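Local coordinates for catalase-3 (Neurospora crassa, PDB 4AJ9), which breaks down hydrogen peroxide to water and oxygen with the help of heme, probably protecting the cell from this oxidant, at residues P527-L532 against E663-F668; S202-D207 against N267-E272. One frame throughout, in Å; residues are numbered along the deposited sequence.

Contact 1 (P527-L532 against E663-F668); sequences PTIATL and EGLKVF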
loop_
_atom_site.group_PDB
_atom_site.type_symbol
_atom_site.label_atom_id
_atom_site.label_comp_id
_atom_site.label_asym_id
_atom_site.label_seq_id
_atom_site.Cartn_x
_atom_site.Cartn_y
_atom_site.Cartn_z
ATOM N N PRO C 527 -34.118 16.137 30.198
ATOM C CA PRO C 527 -33.639 16.814 31.408
ATOM C C PRO C 527 -33.283 18.262 31.131
ATOM O O PRO C 527 -33.327 19.105 32.033
ATOM C CB PRO C 527 -32.386 16.009 31.790
ATOM C CG PRO C 527 -31.884 15.463 30.488
ATOM C CD PRO C 527 -33.120 15.198 29.650
ATOM N N THR C 528 -32.934 18.551 29.884
ATOM C CA THR C 528 -32.628 19.915 29.487
ATOM C C THR C 528 -33.056 20.164 28.044
ATOM O O THR C 528 -33.104 19.238 27.229
ATOM C CB THR C 528 -31.125 20.226 29.644
ATOM O OG1 THR C 528 -30.878 21.581 29.256
ATOM C CG2 THR C 528 -30.277 19.292 28.784
ATOM N N ILE C 529 -33.376 21.412 27.731
ATOM C CA ILE C 529 -33.697 21.771 26.355
ATOM C C ILE C 529 -32.604 22.644 25.727
ATOM O O ILE C 529 -32.748 23.114 24.603
ATOM C CB ILE C 529 -35.064 22.453 26.255
ATOM C CG1 ILE C 529 -35.061 23.777 27.027
ATOM C CG2 ILE C 529 -36.152 21.497 26.749
ATOM C CD1 ILE C 529 -36.196 24.725 26.632
ATOM N N ALA C 530 -31.500 22.828 26.445
ATOM C CA ALA C 530 -30.365 23.562 25.902
ATOM C C ALA C 530 -29.980 23.011 24.528
ATOM O O ALA C 530 -30.022 21.799 24.309
ATOM C CB ALA C 530 -29.182 23.484 26.846
ATOM N N THR C 531 -29.618 23.916 23.618
ATOM C CA THR C 531 -29.228 23.593 22.243
ATOM C C THR C 531 -30.377 23.218 21.311
ATOM O O THR C 531 -30.191 23.215 20.100
ATOM C CB THR C 531 -28.189 22.457 22.155
ATOM O OG1 THR C 531 -28.855 21.186 22.254
ATOM C CG2 THR C 531 -27.141 22.591 23.250
ATOM N N LEU C 532 -31.544 22.874 21.843
ATOM C CA LEU C 532 -32.636 22.490 20.959
ATOM C C LEU C 532 -33.021 23.677 20.058
ATOM O O LEU C 532 -32.784 24.839 20.399
ATOM C CB LEU C 532 -33.839 21.941 21.726
ATOM C CG LEU C 532 -33.566 20.643 22.496
ATOM C CD1 LEU C 532 -34.863 20.026 22.977
ATOM C CD2 LEU C 532 -32.776 19.645 21.653
ATOM N N GLU C 663 -41.997 24.226 27.363
ATOM C CA GLU C 663 -42.549 23.050 28.028
ATOM C C GLU C 663 -42.639 21.858 27.079
ATOM O O GLU C 663 -42.256 20.739 27.427
ATOM C CB GLU C 663 -43.925 23.364 28.638
ATOM C CG GLU C 663 -43.821 24.071 29.974
ATOM C CD GLU C 663 -45.138 24.654 30.437
ATOM O OE1 GLU C 663 -46.200 24.168 29.990
ATOM O OE2 GLU C 663 -45.108 25.606 31.245
ATOM N N GLY C 664 -43.143 22.105 25.877
ATOM C CA GLY C 664 -43.306 21.054 24.892
ATOM C C GLY C 664 -41.981 20.442 24.469
ATOM O O GLY C 664 -41.920 19.251 24.163
ATOM N N LEU C 665 -40.924 21.252 24.452
ATOM C CA LEU C 665 -39.609 20.767 24.015
ATOM C C LEU C 665 -39.051 19.724 24.963
ATOM O O LEU C 665 -38.305 18.847 24.540
ATOM C CB LEU C 665 -38.612 21.916 23.827
ATOM C CG LEU C 665 -38.714 22.684 22.507
ATOM C CD1 LEU C 665 -37.941 23.985 22.588
ATOM C CD2 LEU C 665 -38.224 21.848 21.332
ATOM N N LYS C 666 -39.419 19.810 26.241
ATOM C CA LYS C 666 -39.028 18.784 27.209
ATOM C C LYS C 666 -39.716 17.453 26.913
ATOM O O LYS C 666 -39.093 16.401 26.997
ATOM C CB LYS C 666 -39.314 19.228 28.650
ATOM C CG LYS C 666 -38.343 20.278 29.188
ATOM C CD LYS C 666 -38.403 20.388 30.714
ATOM C CE LYS C 666 -37.187 21.134 31.265
ATOM N NZ LYS C 666 -37.055 21.019 32.751
ATOM N N VAL C 667 -41.003 17.501 26.567
ATOM C CA VAL C 667 -41.722 16.305 26.127
ATOM C C VAL C 667 -41.126 15.807 24.801
ATOM O O VAL C 667 -41.038 14.603 24.546
ATOM C CB VAL C 667 -43.212 16.609 25.923
ATOM C CG1 VAL C 667 -43.953 15.378 25.428
ATOM C CG2 VAL C 667 -43.832 17.138 27.223
ATOM N N PHE C 668 -40.751 16.771 23.966
ATOM C CA PHE C 668 -40.021 16.557 22.711
ATOM C C PHE C 668 -40.817 15.998 21.521
ATOM O O PHE C 668 -40.839 16.604 20.450
ATOM C CB PHE C 668 -38.729 15.758 22.924
ATOM C CG PHE C 668 -37.860 15.747 21.713
ATOM C CD1 PHE C 668 -37.134 16.877 21.366
ATOM C CD2 PHE C 668 -37.811 14.639 20.887
ATOM C CE1 PHE C 668 -36.350 16.893 20.229
ATOM C CE2 PHE C 668 -37.036 14.651 19.746
ATOM C CZ PHE C 668 -36.303 15.778 19.414
#
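I529 stands across the stem of K666, roughly perpendicular to it. The CG2 branch of I529 does the touching. It presses on CG of K666 at 3.5 Å, tighter than usual carbon contact. The same methyl lies 3.8 Å from CB of L665, so it sits over the backbone between these two residues. CG2 stands beside the backbone N of I529, while CG1 takes the crowded position between N and the carbonyl carbon (chi1 63°). K666 runs extended beyond CG. Its aliphatic part serves the contact, and NZ ends 4.3 Å from the carbonyl O of P527 without a hydrogen bond to this loop.

The L532 and L665 side chains run antiparallel past one another. CD1 of L532 lies 4.2 Å from CD2 of L665 and approaches the F668 ring obliquely, 4.2 Å from CD1 of F668. F668 has positive phi (75°), just past the end of helix 654-667.

The loop is shaped by its own bonds. T528 OG1 accepts from A530 N at 3.1 Å, an ST turn. A type II beta turn runs from I529 to L532, closed by L532 N to I529 O at 3.0 Å. Outside the two segments, D586 touches both L532 and F668.

The contact joins the entry to strand 533-537 with the last helix of the C-terminal domain of this long catalase. Between the two segments it is apolar: no hydrogen bond links them, and branched carbons meet beside the aliphatic stem of K666. A polar tie comes from L526, just before the loop, through a backbone hydrogen bond with K666.

Contact 2 (S202-D207 against N267-E272); sequences SYRHMD and NAPSWE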
loop_
_atom_site.group_PDB
_atom_site.type_symbol
_atom_site.label_atom_id
_atom_site.label_comp_id
_atom_site.label_asym_id
_atom_site.label_seq_id
_atom_site.Cartn_x
_atom_site.Cartn_y
_atom_site.Cartn_z
ATOM N N SER C 202 -29.804 12.893 17.990
ATOM C CA SER C 202 -28.403 13.295 17.826
ATOM C C SER C 202 -27.495 12.326 18.557
ATOM O O SER C 202 -27.975 11.479 19.313
ATOM C CB SER C 202 -28.172 14.698 18.375
ATOM O OG SER C 202 -27.927 14.658 19.773
ATOM N N TYR C 203 -26.184 12.453 18.332
ATOM C CA TYR C 203 -25.196 11.652 19.056
ATOM C C TYR C 203 -25.309 11.978 20.534
ATOM O O TYR C 203 -25.096 11.118 21.391
ATOM C CB TYR C 203 -23.778 11.999 18.603
ATOM C CG TYR C 203 -23.464 11.749 17.137
ATOM C CD1 TYR C 203 -24.040 10.696 16.433
ATOM C CD2 TYR C 203 -22.535 12.550 16.476
ATOM C CE1 TYR C 203 -23.713 10.475 15.072
ATOM C CE2 TYR C 203 -22.215 12.342 15.156
ATOM C CZ TYR C 203 -22.791 11.301 14.458
ATOM O OH TYR C 203 -22.435 11.134 13.134
ATOM N N ARG C 204 -25.645 13.232 20.821
ATOM C CA ARG C 204 -25.707 13.729 22.194
ATOM C C ARG C 204 -26.886 13.150 22.968
ATOM O O ARG C 204 -26.897 13.175 24.205
ATOM C CB ARG C 204 -25.771 15.258 22.205
ATOM C CG ARG C 204 -24.572 15.922 21.546
ATOM C CD ARG C 204 -24.708 17.434 21.522
ATOM N NE ARG C 204 -25.926 17.863 20.845
ATOM C CZ ARG C 204 -26.909 18.556 21.417
ATOM N NH1 ARG C 204 -26.826 18.918 22.691
ATOM N NH2 ARG C 204 -27.978 18.893 20.705
ATOM N N HIS C 205 -27.866 12.625 22.235
ATOM C CA HIS C 205 -29.066 12.049 22.831
ATOM C C HIS C 205 -29.117 10.527 22.713
ATOM O O HIS C 205 -30.201 9.952 22.574
ATOM C CB HIS C 205 -30.317 12.668 22.207
ATOM C CG HIS C 205 -30.445 14.137 22.465
ATOM N ND1 HIS C 205 -29.851 15.087 21.663
ATOM C CD2 HIS C 205 -31.075 14.818 23.452
ATOM C CE1 HIS C 205 -30.121 16.290 22.134
ATOM N NE2 HIS C 205 -30.856 16.155 23.225
ATOM N N MET C 206 -27.942 9.894 22.762
ATOM C CA MET C 206 -27.809 8.438 22.796
ATOM C C MET C 206 -27.147 7.982 24.092
ATOM O O MET C 206 -26.253 8.659 24.612
ATOM C CB MET C 206 -26.911 7.938 21.652
ATOM C CG MET C 206 -27.278 8.414 20.253
ATOM S SD MET C 206 -26.252 7.622 18.981
ATOM C CE MET C 206 -24.599 8.014 19.561
ATOM N N ASP C 207 -27.552 6.817 24.591
ATOM C CA ASP C 207 -26.742 6.114 25.579
ATOM C C ASP C 207 -25.681 5.313 24.831
ATOM O O ASP C 207 -25.777 5.136 23.623
ATOM C CB ASP C 207 -27.593 5.166 26.431
ATOM C CG ASP C 207 -28.330 5.886 27.548
ATOM O OD1 ASP C 207 -28.002 7.058 27.828
ATOM O OD2 ASP C 207 -29.233 5.272 28.140
ATOM N N ASN C 267 -21.962 24.492 24.683
ATOM C CA ASN C 267 -22.919 23.551 25.255
ATOM C C ASN C 267 -22.410 22.124 25.123
ATOM O O ASN C 267 -23.079 21.272 24.548
ATOM C CB ASN C 267 -24.270 23.671 24.561
ATOM C CG ASN C 267 -25.016 24.932 24.951
ATOM O OD1 ASN C 267 -25.659 24.990 26.001
ATOM N ND2 ASN C 267 -24.946 25.944 24.102
ATOM N N ALA C 268 -21.218 21.877 25.653
ATOM C CA ALA C 268 -20.594 20.562 25.534
ATOM C C ALA C 268 -21.502 19.479 26.097
ATOM O O ALA C 268 -22.079 19.638 27.177
ATOM C CB ALA C 268 -19.259 20.555 26.258
ATOM N N PRO C 269 -21.633 18.360 25.371
ATOM C CA PRO C 269 -22.457 17.265 25.891
ATOM C C PRO C 269 -21.681 16.416 26.899
ATOM O O PRO C 269 -20.448 16.331 26.809
ATOM C CB PRO C 269 -22.778 16.458 24.629
ATOM C CG PRO C 269 -21.570 16.668 23.747
ATOM C CD PRO C 269 -21.078 18.065 24.035
ATOM N N SER C 270 -22.394 15.813 27.853
ATOM C CA SER C 270 -21.786 14.915 28.827
ATOM C C SER C 270 -22.491 13.569 28.875
ATOM O O SER C 270 -23.655 13.453 28.489
ATOM C CB SER C 270 -21.784 15.531 30.230
ATOM O OG SER C 270 -21.022 16.717 30.239
ATOM N N TRP C 271 -21.754 12.557 29.337
ATOM C CA TRP C 271 -22.300 11.238 29.619
ATOM C C TRP C 271 -21.657 10.755 30.899
ATOM O O TRP C 271 -20.450 10.942 31.108
ATOM C CB TRP C 271 -21.926 10.231 28.531
ATOM C CG TRP C 271 -22.571 10.436 27.200
ATOM C CD1 TRP C 271 -23.648 9.762 26.702
ATOM C CD2 TRP C 271 -22.163 11.351 26.180
ATOM N NE1 TRP C 271 -23.938 10.200 25.437
ATOM C CE2 TRP C 271 -23.046 11.185 25.093
ATOM C CE3 TRP C 271 -21.143 12.305 26.085
ATOM C CZ2 TRP C 271 -22.942 11.935 23.925
ATOM C CZ3 TRP C 271 -21.037 13.048 24.921
ATOM C CH2 TRP C 271 -21.931 12.859 23.853
ATOM N N GLU C 272 -22.442 10.120 31.758
ATOM C CA GLU C 272 -21.837 9.484 32.923
ATOM C C GLU C 272 -21.389 8.082 32.536
ATOM O O GLU C 272 -22.085 7.383 31.800
ATOM C CB GLU C 272 -22.793 9.487 34.124
ATOM C CG GLU C 272 -22.750 10.823 34.894
ATOM C CD GLU C 272 -23.838 10.963 35.931
ATOM O OE1 GLU C 272 -24.783 10.150 35.932
ATOM O OE2 GLU C 272 -23.740 11.900 36.752
HETATM O O HOH W 1 -24.919 19.152 24.816
#
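W271 meets the 202-207 loop with the edge of its indole. NE1 donates to the carbonyl O of M206 at 2.9 Å. The acceptor lies in the ring plane and the C=O points almost straight at NE1 (171°), though the N-H is bent (149°). O of Y203 is also at the ring edge, near its plane, 3.4 Å from CZ2 of W271. CA of R204 approaches CZ2 of W271 obliquely at 3.7 Å. F122 meets the indole edge-to-face.

The R204 side chain lies crosswise to P269. Its CG packs 3.6 Å from CB of P269. The chain then bends at chi3 (-57°), and the guanidinium forms a salt bridge through NE with D258.

The looser part lies towards N267. No direct bond spans it; one water accepts from R204 NH1 at 2.9 Å and donates to O of N267 at 2.8 Å.

An alanine at W271 would probably leave O of M206 without its indole donor and open a gap beside Y203 and R204.

The contact joins a loop of the heme-bearing catalase domain to the start of strand 270-278. The M206 side chain is about 9 Å from the heme, and the indole bond probably helps hold its backbone. The R204 charge is probably balanced by D258, with water and T531 as further partners.

How the contacts relate
From the N terminus, contact 2 comes first. It closes a loop of 59 residues, from the coil before strand 208-209 to the start of strand 270-278, within the catalase domain. Contact 1 opens much later and closes 130 residues of the C-terminal domain, joining the lead-in to strand 533-537 of its parallel sheet with helix 654-667. The two are in series; they neither nest nor cross. The centres of contact 1 and contact 2 lie about 14 Å apart, and the two touch. T531 OG1 probably hydrogen-bonds R204 NH2 at 2.9 Å, and T531 CG2 packs on CB of N267. The 527-532 loop thus bridges the C-terminal domain and the catalase domain.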